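Cell division protein FtsI/penicillin binding protein 2 (Legionella pneumophila subsp. pneumophila ATCC 43290, PDB 4ZTK) probably cross-links peptidoglycan during cell division as a D,D-transpeptidase of the penicillin-binding protein family. Local coordinates at residues Val45-Phe59 with Ile189-Asn201. Residues are numbered along the deposited sequence; the frame is centred on the assembly and turned at random.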
ATOM      1  N   VAL A  45      -8.505  -9.408   0.239  1.00 28.38           N
ATOM      2  CA  VAL A  45      -8.652  -8.906  -1.117  1.00 32.05           C
ATOM      3  C   VAL A  45      -7.282  -8.730  -1.758  1.00 30.66           C
ATOM      4  O   VAL A  45      -6.319  -8.365  -1.085  1.00 30.08           O
ATOM      5  CB  VAL A  45      -9.423  -7.561  -1.135  1.00 33.75           C
ATOM      6  CG1 VAL A  45      -8.781  -6.557  -0.179  1.00 23.63           C
ATOM      7  CG2 VAL A  45      -9.505  -6.985  -2.554  1.00 29.76           C
ATOM      8  N   ILE A  46      -7.194  -9.027  -3.051  1.00 27.55           N
ATOM      9  CA  ILE A  46      -6.014  -8.709  -3.839  1.00 27.32           C
ATOM     10  C   ILE A  46      -6.423  -7.929  -5.081  1.00 28.29           C
ATOM     11  O   ILE A  46      -7.382  -8.289  -5.768  1.00 29.79           O
ATOM     12  CB  ILE A  46      -5.262  -9.971  -4.292  1.00 32.71           C
ATOM     13  CG1 ILE A  46      -4.815 -10.795  -3.086  1.00 29.02           C
ATOM     14  CG2 ILE A  46      -4.059  -9.592  -5.140  1.00 27.89           C
ATOM     15  CD1 ILE A  46      -4.210 -12.125  -3.470  1.00 29.85           C
ATOM     16  N   ALA A  47      -5.691  -6.863  -5.372  1.00 30.35           N
ATOM     17  CA  ALA A  47      -5.927  -6.102  -6.587  1.00 34.47           C
ATOM     18  C   ALA A  47      -4.627  -5.918  -7.354  1.00 29.08           C
ATOM     19  O   ALA A  47      -3.556  -5.783  -6.755  1.00 25.63           O
ATOM     20  CB  ALA A  47      -6.566  -4.755  -6.266  1.00 31.35           C
ATOM     21  N   ILE A  48      -4.727  -5.948  -8.678  1.00 29.94           N
ATOM     22  CA  ILE A  48      -3.595  -5.683  -9.555  1.00 31.34           C
ATOM     23  C   ILE A  48      -3.957  -4.513 -10.455  1.00 31.46           C
ATOM     24  O   ILE A  48      -5.090  -4.407 -10.901  1.00 30.45           O
ATOM     25  CB  ILE A  48      -3.267  -6.884 -10.460  1.00 30.14           C
ATOM     26  CG1 ILE A  48      -3.340  -8.203  -9.683  1.00 29.23           C
ATOM     27  CG2 ILE A  48      -1.908  -6.697 -11.130  1.00 31.41           C
ATOM     28  CD1 ILE A  48      -2.298  -8.360  -8.647  1.00 36.82           C
ATOM     29  N   ALA A  49      -2.999  -3.630 -10.705  1.00 30.69           N
ATOM     30  CA  ALA A  49      -3.230  -2.495 -11.585  1.00 30.69           C
ATOM     31  C   ALA A  49      -2.085  -2.355 -12.576  1.00 32.52           C
ATOM     32  O   ALA A  49      -0.959  -2.780 -12.312  1.00 28.64           O
ATOM     33  CB  ALA A  49      -3.393  -1.200 -10.778  1.00 25.72           C
ATOM     34  N   ASP A  50      -2.384  -1.748 -13.717  1.00 33.72           N
ATOM     35  CA  ASP A  50      -1.393  -1.512 -14.758  1.00 38.61           C
ATOM     36  C   ASP A  50      -0.648  -0.201 -14.491  1.00 34.13           C
ATOM     37  O   ASP A  50      -1.266   0.857 -14.391  1.00 38.78           O
ATOM     38  CB  ASP A  50      -2.078  -1.494 -16.132  1.00 42.76           C
ATOM     39  CG  ASP A  50      -1.222  -0.859 -17.203  1.00 51.52           C
ATOM     40  OD1 ASP A  50      -0.283  -1.522 -17.690  1.00 51.59           O
ATOM     41  OD2 ASP A  50      -1.494   0.305 -17.560  1.00 60.93           O
ATOM     42  N   PRO A  51       0.687  -0.272 -14.363  1.00 34.60           N
ATOM     43  CA  PRO A  51       1.525   0.889 -14.035  1.00 40.20           C
ATOM     44  C   PRO A  51       1.388   2.083 -14.990  1.00 43.74           C
ATOM     45  O   PRO A  51       1.615   3.207 -14.560  1.00 51.00           O
ATOM     46  CB  PRO A  51       2.947   0.327 -14.111  1.00 37.54           C
ATOM     47  CG  PRO A  51       2.791  -1.129 -13.858  1.00 42.32           C
ATOM     48  CD  PRO A  51       1.480  -1.508 -14.479  1.00 40.92           C
ATOM     49  N   GLN A  52       1.029   1.851 -16.249  1.00 47.97           N
ATOM     50  CA  GLN A  52       0.957   2.938 -17.229  1.00 58.22           C
ATOM     51  C   GLN A  52      -0.338   3.736 -17.150  1.00 58.91           C
ATOM     52  O   GLN A  52      -0.347   4.938 -17.414  1.00 60.99           O
ATOM     53  CB  GLN A  52       1.126   2.408 -18.655  1.00 66.01           C
ATOM     54  CG  GLN A  52       2.533   2.523 -19.211  1.00 74.00           C
ATOM     55  CD  GLN A  52       3.402   1.339 -18.844  1.00 80.16           C
ATOM     56  OE1 GLN A  52       2.937   0.384 -18.221  1.00 81.33           O
ATOM     57  NE2 GLN A  52       4.670   1.394 -19.234  1.00 80.93           N
ATOM     58  N   THR A  53      -1.426   3.063 -16.798  1.00 57.29           N
ATOM     59  CA  THR A  53      -2.751   3.669 -16.858  1.00 52.94           C
ATOM     60  C   THR A  53      -3.406   3.764 -15.488  1.00 48.01           C
ATOM     61  O   THR A  53      -4.293   4.589 -15.271  1.00 47.67           O
ATOM     62  CB  THR A  53      -3.683   2.847 -17.759  1.00 53.46           C
ATOM     63  OG1 THR A  53      -3.898   1.560 -17.168  1.00 51.44           O
ATOM     64  CG2 THR A  53      -3.077   2.671 -19.144  1.00 47.67           C
ATOM     65  N   GLY A  54      -2.984   2.902 -14.570  1.00 41.31           N
ATOM     66  CA  GLY A  54      -3.604   2.835 -13.259  1.00 44.28           C
ATOM     67  C   GLY A  54      -4.882   2.011 -13.245  1.00 45.50           C
ATOM     68  O   GLY A  54      -5.501   1.840 -12.194  1.00 46.03           O
ATOM     69  N   ASN A  55      -5.279   1.500 -14.409  1.00 38.61           N
ATOM     70  CA  ASN A  55      -6.469   0.656 -14.509  1.00 36.51           C
ATOM     71  C   ASN A  55      -6.326  -0.618 -13.689  1.00 34.81           C
ATOM     72  O   ASN A  55      -5.268  -1.243 -13.692  1.00 32.02           O
ATOM     73  CB  ASN A  55      -6.737   0.275 -15.965  1.00 37.35           C
ATOM     74  CG  ASN A  55      -7.093   1.465 -16.821  1.00 51.73           C
ATOM     75  OD1 ASN A  55      -7.706   2.421 -16.347  1.00 58.41           O
ATOM     76  ND2 ASN A  55      -6.709   1.414 -18.089  1.00 49.46           N
ATOM     77  N   ILE A  56      -7.389  -0.996 -12.988  1.00 36.01           N
ATOM     78  CA  ILE A  56      -7.441  -2.282 -12.308  1.00 42.47           C
ATOM     79  C   ILE A  56      -7.552  -3.373 -13.358  1.00 46.79           C
ATOM     80  O   ILE A  56      -8.445  -3.328 -14.208  1.00 40.06           O
ATOM     81  CB  ILE A  56      -8.671  -2.381 -11.396  1.00 48.29           C
ATOM     82  CG1 ILE A  56      -8.702  -1.207 -10.417  1.00 47.92           C
ATOM     83  CG2 ILE A  56      -8.683  -3.711 -10.656  1.00 40.29           C
ATOM     84  CD1 ILE A  56      -7.515  -1.158  -9.517  1.00 40.94           C
ATOM     85  N   ILE A  57      -6.648  -4.348 -13.313  1.00 37.34           N
ATOM     86  CA  ILE A  57      -6.687  -5.446 -14.274  1.00 37.59           C
ATOM     87  C   ILE A  57      -7.018  -6.777 -13.613  1.00 37.90           C
ATOM     88  O   ILE A  57      -7.201  -7.786 -14.290  1.00 40.75           O
ATOM     89  CB  ILE A  57      -5.371  -5.573 -15.064  1.00 38.13           C
ATOM     90  CG1 ILE A  57      -4.212  -5.903 -14.126  1.00 38.39           C
ATOM     91  CG2 ILE A  57      -5.097  -4.297 -15.847  1.00 40.44           C
ATOM     92  CD1 ILE A  57      -2.888  -6.034 -14.836  1.00 44.74           C
ATOM     93  N   ALA A  58      -7.085  -6.774 -12.287  1.00 34.29           N
ATOM     94  CA  ALA A  58      -7.577  -7.927 -11.545  1.00 35.16           C
ATOM     95  C   ALA A  58      -7.993  -7.509 -10.142  1.00 32.56           C
ATOM     96  O   ALA A  58      -7.385  -6.621  -9.536  1.00 30.99           O
ATOM     97  CB  ALA A  58      -6.529  -9.026 -11.490  1.00 40.58           C
ATOM     98  N   PHE A  59      -9.034  -8.158  -9.636  1.00 32.99           N
ATOM     99  CA  PHE A  59      -9.591  -7.840  -8.331  1.00 35.53           C
ATOM    100  C   PHE A  59     -10.326  -9.073  -7.828  1.00 36.73           C
ATOM    101  O   PHE A  59     -11.261  -9.542  -8.470  1.00 41.85           O
ATOM    102  CB  PHE A  59     -10.568  -6.667  -8.460  1.00 35.59           C
ATOM    103  CG  PHE A  59     -11.055  -6.121  -7.144  1.00 39.47           C
ATOM    104  CD1 PHE A  59     -12.016  -6.795  -6.404  1.00 42.02           C
ATOM    105  CD2 PHE A  59     -10.568  -4.921  -6.660  1.00 35.44           C
ATOM    106  CE1 PHE A  59     -12.463  -6.290  -5.199  1.00 41.15           C
ATOM    107  CE2 PHE A  59     -11.014  -4.408  -5.453  1.00 43.27           C
ATOM    108  CZ  PHE A  59     -11.963  -5.095  -4.722  1.00 43.94           C
ATOM    109  N   ILE A 189      -9.531   0.193  -1.860  1.00 32.74           N
ATOM    110  CA  ILE A 189      -8.543  -0.631  -2.547  1.00 35.15           C
ATOM    111  C   ILE A 189      -8.158   0.049  -3.858  1.00 31.00           C
ATOM    112  O   ILE A 189      -6.978   0.183  -4.177  1.00 28.47           O
ATOM    113  CB  ILE A 189      -9.088  -2.045  -2.842  1.00 37.08           C
ATOM    114  CG1 ILE A 189      -9.341  -2.799  -1.537  1.00 34.21           C
ATOM    115  CG2 ILE A 189      -8.118  -2.818  -3.708  1.00 33.48           C
ATOM    116  CD1 ILE A 189      -8.097  -2.966  -0.690  1.00 32.99           C
ATOM    117  N   GLU A 190      -9.168   0.510  -4.590  1.00 29.36           N
ATOM    118  CA  GLU A 190      -8.962   1.188  -5.869  1.00 31.05           C
ATOM    119  C   GLU A 190      -8.129   2.470  -5.767  1.00 34.61           C
ATOM    120  O   GLU A 190      -7.225   2.692  -6.571  1.00 33.12           O
ATOM    121  CB  GLU A 190     -10.307   1.497  -6.533  1.00 34.57           C
ATOM    122  CG  GLU A 190     -10.182   2.107  -7.926  1.00 39.74           C
ATOM    123  CD  GLU A 190     -11.523   2.262  -8.632  1.00 58.47           C
ATOM    124  OE1 GLU A 190     -11.566   2.113  -9.873  1.00 62.19           O
ATOM    125  OE2 GLU A 190     -12.533   2.535  -7.948  1.00 61.33           O
ATOM    126  N   SER A 191      -8.433   3.322  -4.795  1.00 33.47           N
ATOM    127  CA  SER A 191      -7.726   4.597  -4.707  1.00 30.34           C
ATOM    128  C   SER A 191      -6.294   4.375  -4.236  1.00 25.85           C
ATOM    129  O   SER A 191      -5.367   5.026  -4.715  1.00 30.26           O
ATOM    130  CB  SER A 191      -8.459   5.584  -3.791  1.00 30.05           C
ATOM    131  OG  SER A 191      -8.261   5.272  -2.422  1.00 29.92           O
ATOM    132  N   LEU A 192      -6.111   3.435  -3.314  1.00 26.39           N
ATOM    133  CA  LEU A 192      -4.785   3.175  -2.762  1.00 23.99           C
ATOM    134  C   LEU A 192      -3.830   2.587  -3.803  1.00 33.95           C
ATOM    135  O   LEU A 192      -2.681   3.021  -3.918  1.00 29.21           O
ATOM    136  CB  LEU A 192      -4.866   2.274  -1.526  1.00 25.75           C
ATOM    137  CG  LEU A 192      -3.540   2.044  -0.789  1.00 27.75           C
ATOM    138  CD1 LEU A 192      -2.882   3.374  -0.381  1.00 25.81           C
ATOM    139  CD2 LEU A 192      -3.733   1.139   0.430  1.00 24.31           C
ATOM    140  N   ILE A 193      -4.303   1.610  -4.572  1.00 30.57           N
ATOM    141  CA  ILE A 193      -3.446   0.993  -5.577  1.00 27.69           C
ATOM    142  C   ILE A 193      -3.147   1.976  -6.713  1.00 26.37           C
ATOM    143  O   ILE A 193      -2.077   1.928  -7.328  1.00 24.87           O
ATOM    144  CB  ILE A 193      -4.022  -0.354  -6.106  1.00 26.73           C
ATOM    145  CG1 ILE A 193      -2.939  -1.149  -6.847  1.00 30.22           C
ATOM    146  CG2 ILE A 193      -5.246  -0.125  -6.990  1.00 23.46           C
ATOM    147  CD1 ILE A 193      -3.383  -2.540  -7.302  1.00 28.38           C
ATOM    148  N   LYS A 194      -4.079   2.888  -6.975  1.00 23.21           N
ATOM    149  CA  LYS A 194      -3.848   3.902  -7.999  1.00 28.73           C
ATOM    150  C   LYS A 194      -2.765   4.885  -7.554  1.00 31.99           C
ATOM    151  O   LYS A 194      -1.973   5.359  -8.370  1.00 33.47           O
ATOM    152  CB  LYS A 194      -5.148   4.631  -8.364  1.00 31.80           C
ATOM    153  CG  LYS A 194      -6.064   3.822  -9.285  1.00 34.15           C
ATOM    154  CD  LYS A 194      -7.363   4.561  -9.580  1.00 37.31           C
ATOM    155  CE  LYS A 194      -8.264   3.754 -10.509  1.00 42.66           C
ATOM    156  NZ  LYS A 194      -7.753   3.703 -11.911  1.00 44.57           N
ATOM    157  N   SER A 195      -2.726   5.177  -6.258  1.00 25.29           N
ATOM    158  CA  SER A 195      -1.670   6.017  -5.709  1.00 26.29           C
ATOM    159  C   SER A 195      -0.310   5.339  -5.866  1.00 28.39           C
ATOM    160  O   SER A 195       0.671   5.976  -6.251  1.00 24.35           O
ATOM    161  CB  SER A 195      -1.947   6.344  -4.241  1.00 24.62           C
ATOM    162  OG  SER A 195      -3.142   7.104  -4.130  1.00 31.45           O
ATOM    163  N   TYR A 196      -0.251   4.043  -5.578  1.00 25.34           N
ATOM    164  CA  TYR A 196       0.989   3.304  -5.786  1.00 25.82           C
ATOM    165  C   TYR A 196       1.346   3.196  -7.274  1.00 27.65           C
ATOM    166  O   TYR A 196       2.522   3.154  -7.637  1.00 31.28           O
ATOM    167  CB  TYR A 196       0.946   1.931  -5.104  1.00 27.69           C
ATOM    168  CG  TYR A 196       1.441   2.010  -3.682  1.00 28.16           C
ATOM    169  CD1 TYR A 196       0.582   2.338  -2.646  1.00 26.88           C
ATOM    170  CD2 TYR A 196       2.776   1.800  -3.384  1.00 27.67           C
ATOM    171  CE1 TYR A 196       1.041   2.436  -1.342  1.00 22.58           C
ATOM    172  CE2 TYR A 196       3.245   1.898  -2.090  1.00 27.62           C
ATOM    173  CZ  TYR A 196       2.372   2.220  -1.075  1.00 23.36           C
ATOM    174  OH  TYR A 196       2.831   2.320   0.214  1.00 23.26           O
ATOM    175  N   ALA A 197       0.330   3.185  -8.129  1.00 24.30           N
ATOM    176  CA  ALA A 197       0.565   3.139  -9.569  1.00 29.15           C
ATOM    177  C   ALA A 197       1.334   4.375 -10.030  1.00 35.69           C
ATOM    178  O   ALA A 197       2.125   4.310 -10.969  1.00 35.56           O
ATOM    179  CB  ALA A 197      -0.746   3.002 -10.328  1.00 26.51           C
ATOM    180  N   ILE A 198       1.116   5.497  -9.353  1.00 34.55           N
ATOM    181  CA  ILE A 198       1.834   6.722  -9.682  1.00 31.94           C
ATOM    182  C   ILE A 198       3.339   6.548  -9.454  1.00 31.97           C
ATOM    183  O   ILE A 198       4.155   6.933 -10.292  1.00 30.33           O
ATOM    184  CB  ILE A 198       1.297   7.926  -8.885  1.00 33.18           C
ATOM    185  CG1 ILE A 198      -0.153   8.213  -9.291  1.00 33.28           C
ATOM    186  CG2 ILE A 198       2.172   9.154  -9.119  1.00 36.53           C
ATOM    187  CD1 ILE A 198      -0.781   9.391  -8.570  1.00 33.96           C
ATOM    188  N   LEU A 199       3.697   5.947  -8.325  1.00 28.09           N
ATOM    189  CA  LEU A 199       5.097   5.676  -8.021  1.00 31.45           C
ATOM    190  C   LEU A 199       5.691   4.699  -9.028  1.00 33.20           C
ATOM    191  O   LEU A 199       6.838   4.849  -9.445  1.00 38.39           O
ATOM    192  CB  LEU A 199       5.245   5.115  -6.606  1.00 26.76           C
ATOM    193  CG  LEU A 199       4.736   5.989  -5.459  1.00 30.23           C
ATOM    194  CD1 LEU A 199       4.861   5.239  -4.136  1.00 27.17           C
ATOM    195  CD2 LEU A 199       5.486   7.315  -5.402  1.00 28.54           C
ATOM    196  N   ALA A 200       4.902   3.703  -9.420  1.00 28.74           N
ATOM    197  CA  ALA A 200       5.347   2.716 -10.390  1.00 33.60           C
ATOM    198  C   ALA A 200       5.485   3.341 -11.774  1.00 40.04           C
ATOM    199  O   ALA A 200       6.228   2.841 -12.614  1.00 40.70           O
ATOM    200  CB  ALA A 200       4.384   1.531 -10.430  1.00 28.52           C
ATOM    201  N   ASN A 201       4.773   4.440 -11.999  1.00 32.69           N
ATOM    202  CA  ASN A 201       4.756   5.108 -13.295  1.00 36.26           C
ATOM    203  C   ASN A 201       5.790   6.233 -13.335  1.00 40.95           C
ATOM    204  O   ASN A 201       5.597   7.246 -14.010  1.00 36.80           O
ATOM    205  CB  ASN A 201       3.348   5.656 -13.575  1.00 39.26           C
ATOM    206  CG  ASN A 201       3.159   6.112 -15.013  1.00 42.31           C
ATOM    207  OD1 ASN A 201       3.848   5.650 -15.918  1.00 43.36           O
ATOM    208  ND2 ASN A 201       2.226   7.037 -15.222  1.00 36.34           N
TER
HETATM  209  O   HOH W   1      -6.362   5.109 -13.525  1.00 57.09           O
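Ala47 and Ala49 look out from strand 45-49 at Ile189 and Ile193 of helix 189-200, whose axis passes 8.9 Å from that of the strand at a crossing angle of -40°, and the turn 50-55 runs alongside the C-terminal half of the helix. Ile193 lies across the face of the hairpin and touches both strands. With CG1 anti to its backbone N (chi1 -164°), its extended chain brings CD1 to 3.3 Å from Ala47 O and against CB of Ala49, while CG2 goes the other way to meet CD1 of Ile56 at 3.5 Å. One turn earlier, Ile189 divides its branches similarly: CG2 sits between CB of Ala47, 3.6 Å away, and CE2 of Phe59, and CD1 rests on CG1 of Val45, the two side chains running in opposite directions. The Phe59 ring carries CG2 of Val45 over one face.

The polar part lies at the turn. Lys194 runs straight out until it bends at its last torsion, which sets NZ 2.9 Å from Gly54 O; the ammonium approaches from above the carbonyl plane, at a C=O...N angle of 112°. A water bridges the same NZ to Thr53 O. The turn has its own bracing: Asp50 OD2 takes the Thr53 hydroxyl, and Thr53 OG1 accepts from Asn55 N in an ST turn. Beneath it Ala197 packs on Gly54, and Ala200 on Pro51.

This is the helix-on-sheet layer of the penicillin-binding transpeptidase fold. Helix 22-38 covers Ile46 and Ile48 on the opposite side of the strand, strand 274-281 continues the sheet beside 45-49, and Tyr196 and Leu199 turn toward helix 83-92, the tyrosine hydroxyl hydrogen-bonding Thr81 O beside Ser80 of a probable SxxK motif, which puts helix 189-200 between sheet and likely active-site helix.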